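Local coordinates for protein peptide amidase (PDB 1M22) that probably hydrolyses amide bonds as a member of the amidase signature family, with the terminal carboxamides of peptides as its likely substrates, at residues D87-A91 and D212-P216; V199-T205 and T223-R229; V206-D212 and D245-T251. One frame throughout, in Å; residues are numbered along the deposited sequence.

Interaction 1 (D87-A91 and D212-P216); sequences DNINA and DGIIP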
ATOM      1  N   ASP A  87       6.993  -7.001   3.824  1.00  6.13           N
ATOM      2  CA  ASP A  87       7.602  -7.728   4.927  1.00  6.52           C
ATOM      3  C   ASP A  87       7.329  -7.299   6.360  1.00  7.04           C
ATOM      4  O   ASP A  87       8.138  -7.555   7.256  1.00  9.47           O
ATOM      5  CB  ASP A  87       9.110  -7.882   4.706  1.00  8.17           C
ATOM      6  CG  ASP A  87       9.698  -9.017   5.530  1.00 10.02           C
ATOM      7  OD1 ASP A  87       9.038 -10.076   5.643  1.00 11.17           O
ATOM      8  OD2 ASP A  87      10.817  -8.860   6.056  1.00 13.53           O
ATOM      9  N   ASN A  88       6.202  -6.629   6.583  1.00  6.20           N
ATOM     10  CA  ASN A  88       5.795  -6.316   7.948  1.00  6.13           C
ATOM     11  C   ASN A  88       4.517  -7.120   8.231  1.00  5.91           C
ATOM     12  O   ASN A  88       3.935  -7.028   9.310  1.00  7.51           O
ATOM     13  CB  ASN A  88       5.576  -4.806   8.180  1.00  6.46           C
ATOM     14  CG  ASN A  88       4.564  -4.184   7.240  1.00  6.07           C
ATOM     15  OD1 ASN A  88       4.108  -4.802   6.283  1.00  8.24           O
ATOM     16  ND2 ASN A  88       4.219  -2.929   7.510  1.00  8.57           N
ATOM     17  N   ILE A  89       4.116  -7.939   7.256  1.00  5.72           N
ATOM     18  CA  ILE A  89       2.922  -8.784   7.363  1.00  5.40           C
ATOM     19  C   ILE A  89       3.341 -10.237   7.625  1.00  6.29           C
ATOM     20  O   ILE A  89       4.061 -10.835   6.824  1.00  7.85           O
ATOM     21  CB  ILE A  89       2.093  -8.734   6.052  1.00  5.60           C
ATOM     22  CG1 ILE A  89       1.690  -7.289   5.741  1.00  6.48           C
ATOM     23  CG2 ILE A  89       0.865  -9.636   6.172  1.00  7.51           C
ATOM     24  CD1 ILE A  89       1.053  -7.095   4.368  1.00  8.35           C
ATOM     25  N   ASN A  90       2.891 -10.804   8.743  1.00  6.91           N
ATOM     26  CA  ASN A  90       3.236 -12.181   9.101  1.00  7.01           C
ATOM     27  C   ASN A  90       2.769 -13.189   8.055  1.00  7.07           C
ATOM     28  O   ASN A  90       1.615 -13.161   7.627  1.00  8.31           O
ATOM     29  CB  ASN A  90       2.608 -12.567  10.447  1.00  7.04           C
ATOM     30  CG  ASN A  90       3.144 -11.757  11.613  1.00  7.66           C
ATOM     31  OD1 ASN A  90       4.040 -10.930  11.461  1.00  8.70           O
ATOM     32  ND2 ASN A  90       2.591 -12.003  12.798  1.00  8.96           N
ATOM     33  N   ALA A  91       3.662 -14.095   7.665  1.00  8.20           N
ATOM     34  CA  ALA A  91       3.325 -15.122   6.684  1.00  9.64           C
ATOM     35  C   ALA A  91       4.304 -16.288   6.746  1.00  9.76           C
ATOM     36  O   ALA A  91       5.452 -16.167   6.324  1.00 11.00           O
ATOM     37  CB  ALA A  91       3.310 -14.527   5.275  1.00 10.76           C
ATOM     38  N   ASP A 212      -4.372  -7.456  12.272  1.00  6.93           N
ATOM     39  CA  ASP A 212      -3.749  -8.487  13.089  1.00  7.33           C
ATOM     40  C   ASP A 212      -2.630  -9.178  12.317  1.00  8.45           C
ATOM     41  O   ASP A 212      -2.751  -9.460  11.123  1.00 10.18           O
ATOM     42  CB  ASP A 212      -4.778  -9.512  13.570  1.00 12.64           C
ATOM     43  CG  ASP A 212      -4.303 -10.264  14.812  1.00 15.93           C
ATOM     44  OD1 ASP A 212      -3.954  -9.606  15.819  1.00 19.20           O
ATOM     45  OD2 ASP A 212      -4.277 -11.508  14.781  1.00 17.84           O
ATOM     46  N   GLY A 213      -1.521  -9.426  13.002  1.00  7.96           N
ATOM     47  CA  GLY A 213      -0.401 -10.085  12.363  1.00  7.31           C
ATOM     48  C   GLY A 213       0.479  -9.167  11.538  1.00  7.44           C
ATOM     49  O   GLY A 213       1.256  -9.639  10.712  1.00  8.96           O
ATOM     50  N   ILE A 214       0.358  -7.861  11.749  1.00  6.94           N
ATOM     51  CA  ILE A 214       1.178  -6.898  11.023  1.00  7.18           C
ATOM     52  C   ILE A 214       2.008  -6.075  12.007  1.00  8.01           C
ATOM     53  O   ILE A 214       1.471  -5.565  12.988  1.00  8.67           O
ATOM     54  CB  ILE A 214       0.308  -5.920  10.189  1.00  7.00           C
ATOM     55  CG1 ILE A 214      -0.587  -6.702   9.222  1.00  8.70           C
ATOM     56  CG2 ILE A 214       1.207  -4.958   9.415  1.00  8.76           C
ATOM     57  CD1 ILE A 214      -1.511  -5.826   8.393  1.00 10.42           C
ATOM     58  N   ILE A 215       3.314  -5.968  11.760  1.00  7.44           N
ATOM     59  CA  ILE A 215       4.183  -5.158  12.619  1.00  8.69           C
ATOM     60  C   ILE A 215       3.590  -3.766  12.456  1.00  8.98           C
ATOM     61  O   ILE A 215       3.530  -3.224  11.353  1.00  9.34           O
ATOM     62  CB  ILE A 215       5.648  -5.206  12.150  1.00  8.64           C
ATOM     63  CG1 ILE A 215       6.164  -6.640  12.285  1.00  9.45           C
ATOM     64  CG2 ILE A 215       6.500  -4.246  12.979  1.00  9.75           C
ATOM     65  CD1 ILE A 215       7.604  -6.833  11.859  1.00  9.97           C
ATOM     66  N   PRO A 216       3.155  -3.160  13.561  1.00  9.77           N
ATOM     67  CA  PRO A 216       2.535  -1.839  13.509  1.00  9.83           C
ATOM     68  C   PRO A 216       3.336  -0.569  13.689  1.00  9.94           C
ATOM     69  O   PRO A 216       4.543  -0.568  13.926  1.00 10.61           O
ATOM     70  CB  PRO A 216       1.502  -1.946  14.612  1.00  9.96           C
ATOM     71  CG  PRO A 216       2.330  -2.620  15.699  1.00 12.20           C
ATOM     72  CD  PRO A 216       3.084  -3.713  14.928  1.00  9.80           C
TER
HETATM   73  O   HOH W   1       5.670  -2.081  10.044  1.00 17.05           O

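Interaction 2 (V199-T205 and T223-R229); sequences VVGLKPT and TAGPMAR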
ATOM      1  N   VAL A 199       1.534   2.523 -10.559  1.00  4.99           N
ATOM      2  CA  VAL A 199       0.540   1.483 -10.336  1.00  4.79           C
ATOM      3  C   VAL A 199      -0.594   1.994  -9.462  1.00  5.20           C
ATOM      4  O   VAL A 199      -0.553   3.122  -8.959  1.00  6.17           O
ATOM      5  CB  VAL A 199       1.159   0.216  -9.677  1.00  5.41           C
ATOM      6  CG1 VAL A 199       2.212  -0.385 -10.597  1.00  6.85           C
ATOM      7  CG2 VAL A 199       1.763   0.560  -8.325  1.00  6.61           C
ATOM      8  N   VAL A 200      -1.616   1.161  -9.308  1.00  5.03           N
ATOM      9  CA  VAL A 200      -2.769   1.495  -8.489  1.00  5.14           C
ATOM     10  C   VAL A 200      -2.492   1.094  -7.045  1.00  3.81           C
ATOM     11  O   VAL A 200      -1.935   0.023  -6.778  1.00  5.85           O
ATOM     12  CB  VAL A 200      -4.033   0.743  -8.981  1.00  5.60           C
ATOM     13  CG1 VAL A 200      -5.199   0.968  -8.016  1.00  5.21           C
ATOM     14  CG2 VAL A 200      -4.403   1.205 -10.386  1.00  6.36           C
ATOM     15  N   GLY A 201      -2.869   1.968  -6.119  1.00  5.17           N
ATOM     16  CA  GLY A 201      -2.703   1.690  -4.706  1.00  4.96           C
ATOM     17  C   GLY A 201      -3.984   2.105  -4.009  1.00  4.75           C
ATOM     18  O   GLY A 201      -4.511   3.184  -4.280  1.00  6.92           O
ATOM     19  N   LEU A 202      -4.497   1.258  -3.127  1.00  5.94           N
ATOM     20  CA  LEU A 202      -5.725   1.575  -2.408  1.00  5.90           C
ATOM     21  C   LEU A 202      -5.537   1.394  -0.907  1.00  6.25           C
ATOM     22  O   LEU A 202      -5.205   0.298  -0.452  1.00  6.17           O
ATOM     23  CB  LEU A 202      -6.858   0.672  -2.910  1.00  8.33           C
ATOM     24  CG  LEU A 202      -8.305   0.985  -2.519  1.00 11.31           C
ATOM     25  CD1 LEU A 202      -9.226   0.160  -3.403  1.00 13.58           C
ATOM     26  CD2 LEU A 202      -8.554   0.679  -1.050  1.00 11.90           C
ATOM     27  N   LYS A 203      -5.713   2.481  -0.153  1.00  5.98           N
ATOM     28  CA  LYS A 203      -5.617   2.453   1.308  1.00  6.71           C
ATOM     29  C   LYS A 203      -7.056   2.531   1.795  1.00  6.57           C
ATOM     30  O   LYS A 203      -7.698   3.578   1.708  1.00  7.55           O
ATOM     31  CB  LYS A 203      -4.862   3.663   1.861  1.00  8.11           C
ATOM     32  CG  LYS A 203      -4.719   3.606   3.382  1.00  7.75           C
ATOM     33  CD  LYS A 203      -4.497   4.975   4.014  1.00  7.27           C
ATOM     34  CE  LYS A 203      -5.785   5.789   4.092  1.00  6.60           C
ATOM     35  NZ  LYS A 203      -6.754   5.253   5.106  1.00  6.09           N
ATOM     36  N   PRO A 204      -7.584   1.431   2.331  1.00  5.69           N
ATOM     37  CA  PRO A 204      -8.971   1.493   2.790  1.00  5.85           C
ATOM     38  C   PRO A 204      -9.213   2.217   4.102  1.00  6.01           C
ATOM     39  O   PRO A 204      -8.285   2.708   4.756  1.00  6.30           O
ATOM     40  CB  PRO A 204      -9.369   0.021   2.865  1.00  8.84           C
ATOM     41  CG  PRO A 204      -8.097  -0.644   3.272  1.00  8.99           C
ATOM     42  CD  PRO A 204      -7.034   0.068   2.450  1.00  5.54           C
ATOM     43  N   THR A 205     -10.491   2.301   4.456  1.00  5.83           N
ATOM     44  CA  THR A 205     -10.921   2.891   5.711  1.00  6.38           C
ATOM     45  C   THR A 205     -10.302   2.017   6.798  1.00  5.58           C
ATOM     46  O   THR A 205     -10.249   0.791   6.655  1.00  5.80           O
ATOM     47  CB  THR A 205     -12.455   2.802   5.857  1.00  6.15           C
ATOM     48  OG1 THR A 205     -13.083   3.479   4.765  1.00  7.04           O
ATOM     49  CG2 THR A 205     -12.915   3.418   7.171  1.00  7.21           C
ATOM     50  N   THR A 223      -3.229   0.406   8.078  1.00  5.88           N
ATOM     51  CA  THR A 223      -4.068  -0.509   7.325  1.00  6.63           C
ATOM     52  C   THR A 223      -3.332  -1.090   6.143  1.00  5.19           C
ATOM     53  O   THR A 223      -2.503  -0.428   5.514  1.00  5.82           O
ATOM     54  CB  THR A 223      -5.385   0.105   6.804  1.00  6.29           C
ATOM     55  OG1 THR A 223      -6.158  -0.933   6.176  1.00  7.68           O
ATOM     56  CG2 THR A 223      -5.119   1.206   5.792  1.00  8.37           C
ATOM     57  N   ALA A 224      -3.614  -2.354   5.874  1.00  5.90           N
ATOM     58  CA  ALA A 224      -3.042  -3.023   4.724  1.00  5.79           C
ATOM     59  C   ALA A 224      -3.946  -2.633   3.559  1.00  6.85           C
ATOM     60  O   ALA A 224      -5.083  -2.184   3.753  1.00  6.25           O
ATOM     61  CB  ALA A 224      -3.056  -4.532   4.921  1.00  6.77           C
ATOM     62  N   GLY A 225      -3.441  -2.795   2.347  1.00  5.44           N
ATOM     63  CA  GLY A 225      -4.228  -2.456   1.182  1.00  6.26           C
ATOM     64  C   GLY A 225      -3.604  -3.044  -0.060  1.00  5.80           C
ATOM     65  O   GLY A 225      -2.413  -3.359  -0.071  1.00  5.94           O
ATOM     66  N   PRO A 226      -4.384  -3.201  -1.133  1.00  4.52           N
ATOM     67  CA  PRO A 226      -3.870  -3.767  -2.380  1.00  6.35           C
ATOM     68  C   PRO A 226      -3.065  -2.804  -3.238  1.00  5.04           C
ATOM     69  O   PRO A 226      -3.272  -1.590  -3.215  1.00  6.85           O
ATOM     70  CB  PRO A 226      -5.139  -4.219  -3.088  1.00  8.34           C
ATOM     71  CG  PRO A 226      -6.109  -3.146  -2.708  1.00  8.90           C
ATOM     72  CD  PRO A 226      -5.832  -2.943  -1.227  1.00  6.88           C
ATOM     73  N   MET A 227      -2.136  -3.377  -3.991  1.00  6.42           N
ATOM     74  CA  MET A 227      -1.305  -2.644  -4.933  1.00  6.37           C
ATOM     75  C   MET A 227      -1.362  -3.518  -6.182  1.00  5.93           C
ATOM     76  O   MET A 227      -1.108  -4.726  -6.133  1.00  6.89           O
ATOM     77  CB  MET A 227       0.100  -2.477  -4.361  1.00  8.59           C
ATOM     78  CG  MET A 227       0.045  -1.658  -3.067  1.00  9.79           C
ATOM     79  SD  MET A 227       1.595  -1.346  -2.210  1.00 11.01           S
ATOM     80  CE  MET A 227       2.187   0.126  -3.060  1.00 10.19           C
ATOM     81  N   ALA A 228      -1.734  -2.901  -7.297  1.00  5.10           N
ATOM     82  CA  ALA A 228      -1.927  -3.624  -8.542  1.00  5.57           C
ATOM     83  C   ALA A 228      -1.751  -2.708  -9.732  1.00  5.30           C
ATOM     84  O   ALA A 228      -1.704  -1.492  -9.589  1.00  6.11           O
ATOM     85  CB  ALA A 228      -3.331  -4.220  -8.557  1.00  6.77           C
ATOM     86  N   ARG A 229      -1.672  -3.294 -10.920  1.00  5.83           N
ATOM     87  CA  ARG A 229      -1.501  -2.491 -12.119  1.00  7.07           C
ATOM     88  C   ARG A 229      -2.820  -1.900 -12.598  1.00  7.96           C
ATOM     89  O   ARG A 229      -2.827  -0.941 -13.372  1.00  9.03           O
ATOM     90  CB  ARG A 229      -0.868  -3.333 -13.227  1.00  6.70           C
ATOM     91  CG  ARG A 229       0.582  -3.711 -12.951  1.00  7.55           C
ATOM     92  CD  ARG A 229       1.102  -4.688 -13.994  1.00  7.63           C
ATOM     93  NE  ARG A 229       0.360  -5.946 -13.965  1.00  8.42           N
ATOM     94  CZ  ARG A 229       0.582  -6.931 -13.101  1.00  8.28           C
ATOM     95  NH1 ARG A 229       1.539  -6.824 -12.187  1.00  8.52           N
ATOM     96  NH2 ARG A 229      -0.172  -8.022 -13.139  1.00 10.21           N
TER
HETATM   97  O   HOH W   2      -8.436  -1.554   7.586  1.00 10.12           O

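Interaction 3 (V206-D212 and D245-T251); sequences VGLVSRD and DDADPAT. With EPE (4-(2-hydroxyethyl)-1-piperazine ethanesulfonic acid), chain C.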
ATOM      1  N   VAL A 206      -9.826   2.633   7.872  1.00  6.44           N
ATOM      2  CA  VAL A 206      -9.252   1.858   8.963  1.00  6.72           C
ATOM      3  C   VAL A 206     -10.374   1.025   9.577  1.00  6.72           C
ATOM      4  O   VAL A 206     -11.373   1.562  10.058  1.00  9.27           O
ATOM      5  CB  VAL A 206      -8.627   2.778  10.030  1.00  7.06           C
ATOM      6  CG1 VAL A 206      -8.242   1.963  11.260  1.00  8.59           C
ATOM      7  CG2 VAL A 206      -7.397   3.465   9.452  1.00  9.58           C
ATOM      8  N   GLY A 207     -10.207  -0.291   9.540  1.00  7.20           N
ATOM      9  CA  GLY A 207     -11.225  -1.175  10.074  1.00  8.30           C
ATOM     10  C   GLY A 207     -11.814  -2.094   9.021  1.00  6.29           C
ATOM     11  O   GLY A 207     -12.467  -3.079   9.365  1.00  8.58           O
ATOM     12  N   LEU A 208     -11.601  -1.789   7.742  1.00  7.00           N
ATOM     13  CA  LEU A 208     -12.134  -2.643   6.685  1.00  6.34           C
ATOM     14  C   LEU A 208     -11.338  -3.939   6.593  1.00  5.89           C
ATOM     15  O   LEU A 208     -11.905  -5.009   6.379  1.00  6.65           O
ATOM     16  CB  LEU A 208     -12.093  -1.930   5.327  1.00  6.95           C
ATOM     17  CG  LEU A 208     -12.661  -2.754   4.159  1.00  5.73           C
ATOM     18  CD1 LEU A 208     -14.152  -2.998   4.372  1.00  9.62           C
ATOM     19  CD2 LEU A 208     -12.424  -2.020   2.843  1.00  8.91           C
ATOM     20  N   VAL A 209     -10.023  -3.827   6.760  1.00  6.01           N
ATOM     21  CA  VAL A 209      -9.110  -4.965   6.686  1.00  6.09           C
ATOM     22  C   VAL A 209      -8.361  -5.113   8.008  1.00  6.38           C
ATOM     23  O   VAL A 209      -7.780  -4.152   8.516  1.00  6.05           O
ATOM     24  CB  VAL A 209      -8.081  -4.773   5.545  1.00  5.62           C
ATOM     25  CG1 VAL A 209      -7.151  -5.979   5.467  1.00  6.78           C
ATOM     26  CG2 VAL A 209      -8.804  -4.557   4.221  1.00  7.15           C
ATOM     27  N   SER A 210      -8.357  -6.322   8.558  1.00  5.48           N
ATOM     28  CA  SER A 210      -7.689  -6.561   9.828  1.00  5.57           C
ATOM     29  C   SER A 210      -6.199  -6.238   9.824  1.00  5.02           C
ATOM     30  O   SER A 210      -5.490  -6.536   8.864  1.00  5.65           O
ATOM     31  CB  SER A 210      -7.870  -8.019  10.242  1.00  6.33           C
ATOM     32  OG  SER A 210      -7.213  -8.265  11.473  1.00  6.89           O
ATOM     33  N   ARG A 211      -5.734  -5.635  10.917  1.00  6.39           N
ATOM     34  CA  ARG A 211      -4.319  -5.324  11.072  1.00  6.01           C
ATOM     35  C   ARG A 211      -3.644  -6.403  11.919  1.00  6.45           C
ATOM     36  O   ARG A 211      -2.461  -6.291  12.250  1.00  7.87           O
ATOM     37  CB  ARG A 211      -4.111  -3.961  11.753  1.00  7.48           C
ATOM     38  CG  ARG A 211      -4.335  -2.730  10.872  1.00  6.64           C
ATOM     39  CD  ARG A 211      -5.809  -2.366  10.749  1.00  7.64           C
ATOM     40  NE  ARG A 211      -6.419  -2.143  12.059  1.00  6.54           N
ATOM     41  CZ  ARG A 211      -6.222  -1.066  12.814  1.00  7.46           C
ATOM     42  NH1 ARG A 211      -5.435  -0.081  12.400  1.00  7.43           N
ATOM     43  NH2 ARG A 211      -6.787  -0.992  14.014  1.00  9.18           N
ATOM     44  N   ASP A 212      -4.372  -7.456  12.272  1.00  6.93           N
ATOM     45  CA  ASP A 212      -3.749  -8.487  13.089  1.00  7.33           C
ATOM     46  C   ASP A 212      -2.630  -9.178  12.317  1.00  8.45           C
ATOM     47  O   ASP A 212      -2.751  -9.460  11.123  1.00 10.18           O
ATOM     48  CB  ASP A 212      -4.778  -9.512  13.570  1.00 12.64           C
ATOM     49  CG  ASP A 212      -4.303 -10.264  14.812  1.00 15.93           C
ATOM     50  OD1 ASP A 212      -3.954  -9.606  15.819  1.00 19.20           O
ATOM     51  OD2 ASP A 212      -4.277 -11.508  14.781  1.00 17.84           O
ATOM     52  N   ASP A 245     -12.512  -9.276  12.116  1.00  8.77           N
ATOM     53  CA  ASP A 245     -11.578 -10.137  12.833  1.00  9.05           C
ATOM     54  C   ASP A 245     -11.646  -9.774  14.314  1.00  9.43           C
ATOM     55  O   ASP A 245     -11.388  -8.629  14.686  1.00  9.45           O
ATOM     56  CB  ASP A 245     -10.159  -9.922  12.286  1.00  9.08           C
ATOM     57  CG  ASP A 245      -9.097 -10.708  13.043  1.00 11.60           C
ATOM     58  OD1 ASP A 245      -9.438 -11.612  13.836  1.00 11.58           O
ATOM     59  OD2 ASP A 245      -7.900 -10.421  12.832  1.00  9.72           O
ATOM     60  N   ASP A 246     -12.004 -10.743  15.153  1.00  9.49           N
ATOM     61  CA  ASP A 246     -12.103 -10.500  16.591  1.00 10.45           C
ATOM     62  C   ASP A 246     -10.816  -9.948  17.200  1.00 10.22           C
ATOM     63  O   ASP A 246     -10.856  -9.252  18.214  1.00 10.50           O
ATOM     64  CB  ASP A 246     -12.484 -11.785  17.339  1.00 13.51           C
ATOM     65  CG  ASP A 246     -13.877 -12.277  16.995  1.00 17.61           C
ATOM     66  OD1 ASP A 246     -14.784 -11.439  16.813  1.00 21.31           O
ATOM     67  OD2 ASP A 246     -14.067 -13.510  16.928  1.00 21.84           O
ATOM     68  N   ALA A 247      -9.676 -10.253  16.585  1.00  9.29           N
ATOM     69  CA  ALA A 247      -8.391  -9.787  17.101  1.00  9.81           C
ATOM     70  C   ALA A 247      -8.107  -8.314  16.807  1.00  9.60           C
ATOM     71  O   ALA A 247      -7.162  -7.741  17.351  1.00 11.38           O
ATOM     72  CB  ALA A 247      -7.267 -10.652  16.554  1.00 11.16           C
ATOM     73  N   ASP A 248      -8.924  -7.701  15.955  1.00  9.76           N
ATOM     74  CA  ASP A 248      -8.749  -6.291  15.606  1.00  9.18           C
ATOM     75  C   ASP A 248     -10.067  -5.545  15.807  1.00 10.27           C
ATOM     76  O   ASP A 248     -10.928  -5.534  14.929  1.00  9.98           O
ATOM     77  CB  ASP A 248      -8.285  -6.159  14.151  1.00  8.35           C
ATOM     78  CG  ASP A 248      -8.029  -4.717  13.741  1.00 10.34           C
ATOM     79  OD1 ASP A 248      -8.193  -3.808  14.585  1.00 11.65           O
ATOM     80  OD2 ASP A 248      -7.666  -4.489  12.568  1.00  8.82           O
ATOM     81  N   PRO A 249     -10.234  -4.902  16.975  1.00 10.62           N
ATOM     82  CA  PRO A 249     -11.444  -4.148  17.321  1.00 11.73           C
ATOM     83  C   PRO A 249     -11.915  -3.124  16.292  1.00 10.14           C
ATOM     84  O   PRO A 249     -13.109  -2.830  16.203  1.00 12.21           O
ATOM     85  CB  PRO A 249     -11.073  -3.500  18.653  1.00 12.86           C
ATOM     86  CG  PRO A 249     -10.152  -4.496  19.260  1.00 12.35           C
ATOM     87  CD  PRO A 249      -9.272  -4.882  18.091  1.00 11.63           C
ATOM     88  N   ALA A 250     -10.988  -2.572  15.518  1.00 10.16           N
ATOM     89  CA  ALA A 250     -11.363  -1.579  14.521  1.00  9.76           C
ATOM     90  C   ALA A 250     -12.297  -2.178  13.473  1.00  9.36           C
ATOM     91  O   ALA A 250     -13.125  -1.470  12.900  1.00 10.67           O
ATOM     92  CB  ALA A 250     -10.116  -1.010  13.846  1.00 10.22           C
ATOM     93  N   THR A 251     -12.177  -3.480  13.228  1.00  8.59           N
ATOM     94  CA  THR A 251     -13.026  -4.118  12.226  1.00  9.17           C
ATOM     95  C   THR A 251     -14.471  -4.272  12.686  1.00 11.31           C
ATOM     96  O   THR A 251     -15.359  -4.526  11.874  1.00 14.12           O
ATOM     97  CB  THR A 251     -12.475  -5.502  11.785  1.00  8.47           C
ATOM     98  OG1 THR A 251     -12.491  -6.421  12.887  1.00  8.93           O
ATOM     99  CG2 THR A 251     -11.052  -5.359  11.262  1.00  9.29           C
TER
HETATM  100  N1  EPE C2001      -6.773   0.227  21.040  1.00 26.04           N
HETATM  101  C2  EPE C2001      -5.486  -0.573  21.072  1.00 22.27           C
HETATM  102  C3  EPE C2001      -5.251  -0.817  22.574  1.00 27.00           C
HETATM  103  N4  EPE C2001      -4.900   0.419  23.208  1.00 26.68           N
HETATM  104  C5  EPE C2001      -5.961   1.430  23.067  1.00 26.29           C
HETATM  105  C6  EPE C2001      -6.431   1.607  21.641  1.00 26.99           C
HETATM  106  C7  EPE C2001      -4.672   0.325  24.700  1.00 25.34           C
HETATM  107  C8  EPE C2001      -3.647  -0.680  25.173  1.00 25.61           C
HETATM  108  O8  EPE C2001      -4.280  -1.911  25.656  1.00 23.31           O
HETATM  109  C9  EPE C2001      -7.320   0.595  19.653  1.00 25.97           C
HETATM  110  C10 EPE C2001      -7.534  -0.665  18.865  1.00 24.43           C
HETATM  111  S   EPE C2001      -8.367  -0.360  17.291  1.00 19.20           S
HETATM  112  O1S EPE C2001      -8.410  -1.735  16.814  1.00 22.13           O
HETATM  113  O2S EPE C2001      -7.644   0.552  16.308  1.00 21.42           O
HETATM  114  O3S EPE C2001      -9.689   0.121  17.624  1.00 21.84           O
HETATM  115  O   HOH W   3      -4.974  -6.936  15.677  1.00 24.21           O

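Interaction 1 (D87-A91 and D212-P216)
Asn-88 and Ile-215 meet through backbone and side chain alike. Ile-215 N donates to Asn-88 O over 2.7 Å. The second backbone bond runs from Asn-90 N to Gly-213 O at 2.8 Å. Between the two bonds Ile-89 faces Ile-214, and since each step forward in one segment matches a step back in the other, the pair of bonds flanking Ile-89 and Ile-214 is the evidence for a single beta bridge between loops of opposite direction.

The side chain of Asn-88 can be followed outward. Its CB lies 4.0 Å from Ile-215 CB. With chi1 at 57° its CG stands between the backbone N and the carbonyl carbon, which turns the amide across the flank of Ile-214, CG being 4.1 Å from Ile-214 CG2. At the tip, ND2 donates a hydrogen bond to a water 3.0 Å away, and that water donates in turn to Ile-215 O at 2.8 Å. ND2 is also hydrogen-bonded to Thr-184 OG1, so two partners fix the rotation of the amide.

Asn-90 lays its amide beside Gly-213 O without bonding to it; its OD1 is hydrogen-bonded to Tyr-337 OH of helix 319-340. Gly-213, at a positive phi of 81°, turns the chain into the bridge.

The nearest side-chain atoms of Asn-88 and Lys-86 are about 3 Å apart. The bridge joins the loop after strand 82-86 to the loop that leads from strand 200-203 to strand 223-228, and the position of Asn-88 is consistent with a place in the second shell around the Ser-Ser-Lys triad that marks amidase signature enzymes.

Interaction 2 (V199-T205 and T223-R229)
Thr-223 meets Lys-203 tightly, its CG2 only 3.4 Å from Lys-203 CG, the two side chains crossing at about a right angle. Thr-223 holds OG1 anti to its own backbone nitrogen (chi1 -175°), where it donates to Ala-224 O and accepts a hydrogen bond from a water that also donates to Thr-205 O. Ala-224 O in turn rests against the Pro-204 ring, 3.3 Å from its CD. At Gly-225 the lack of a side chain lets CA come within 3.3 Å of Leu-202 O in a CA-H...O contact. Pro-226 O accepts from Leu-202 N at 3.1 Å, and the proline CG packs 3.9 Å from Leu-202 CB. Met-227 sends its side chain to the opposite face of the sheet from Val-200 and Ala-228, toward Ser-169 and Ala-170 of helix 167-174. Ala-228 and Val-200 form an antiparallel hydrogen-bonded pair: Val-200 N to Ala-228 O is 2.7 Å, Ala-228 N to Val-200 O 3.0 Å. Arg-229 adds aliphatic contact with Val-199.

The strand axes lie 174° apart in direction. Three backbone bonds and apolar packing hold a buried contact, with a water at its Thr-205/Thr-223 end; the buried Leu-202 O has no conventional hydrogen-bond partner and is met by the Gly-225 CA.

Interaction 3 (V206-D212 and D245-T251)
Val-206 touches Ala-250 lightly, its CG1 lying 4.4 Å from Ala-250 CB, while the same methyl lies over the rim of one face of the Arg-211 guanidinium. Gly-207 O receives a CA-H...O contact from Thr-251 CA at 3.1 Å and a hydrogen bond from Arg-257 NH2. Ser-210 works in both directions: OG donates to Asp-245 OD2 at 2.6 Å, on the lone pair anti to the other oxygen, and accepts from Asp-212 N to close an ST turn.

Arg-211 carries the main charge pairing. Bends at chi2 (82°) and chi3 (57°) bring the NE/NH2 edge of its guanidinium to the Asp-248 carboxylate for a side-on, two-nitrogen salt bridge. NE reaches Asp-248 OD2 at 2.7 Å and NH2 reaches OD1 at 3.2 Å, the two planes nearly coplanar, only 24° apart. Arg-211 N also donates to Asp-248 OD2, at 2.8 Å and on the anti side, so this oxygen takes two N-H groups from one residue. NH2 also donates to O2S of a bound HEPES sulfonate at 2.9 Å, the oxygen lying at the guanidinium edge, near its plane.

Asp-212 sets its carboxylate against the Ala-247 methyl. Its OD2 comes within 4.3 Å of Asp-245 OD2, a like-charge approach that may raise the proton affinity of one of them.

In the chain, 206-212 follows strand 200-203 and precedes strand 223-228, while 245-251 lies between helix 231-241 and strand 275-279. Helix 112-119 meets Val-209 through Leu-113 and Ser-210 through Tyr-112, and helix 231-241 packs Leu-238 on Leu-208 and Ile-241 on Val-209.

All three interactions draw on the connection between strands 200-203 and 223-228: the strands pair in interaction 2, and the connecting loop meets 245-251 in interaction 3, then 87-91 in interaction 1. Asp-212 belongs to both loop contacts, whose centres are 13 Å apart; interaction 2 lies 16 Å from each. Direct touches bind them as well: Ile-214 CD1 is 4.0 Å from Ala-224 CB, and Pro-204 CG is 4.1 Å from Val-209 CG2. In sequence the segments of each pair of contacts alternate. Of the loop's partners, 87-91 comes before it in the chain and 245-251 after it. One connection thus links the centre of the mixed sheet with the surroundings of the catalytic Lys-86.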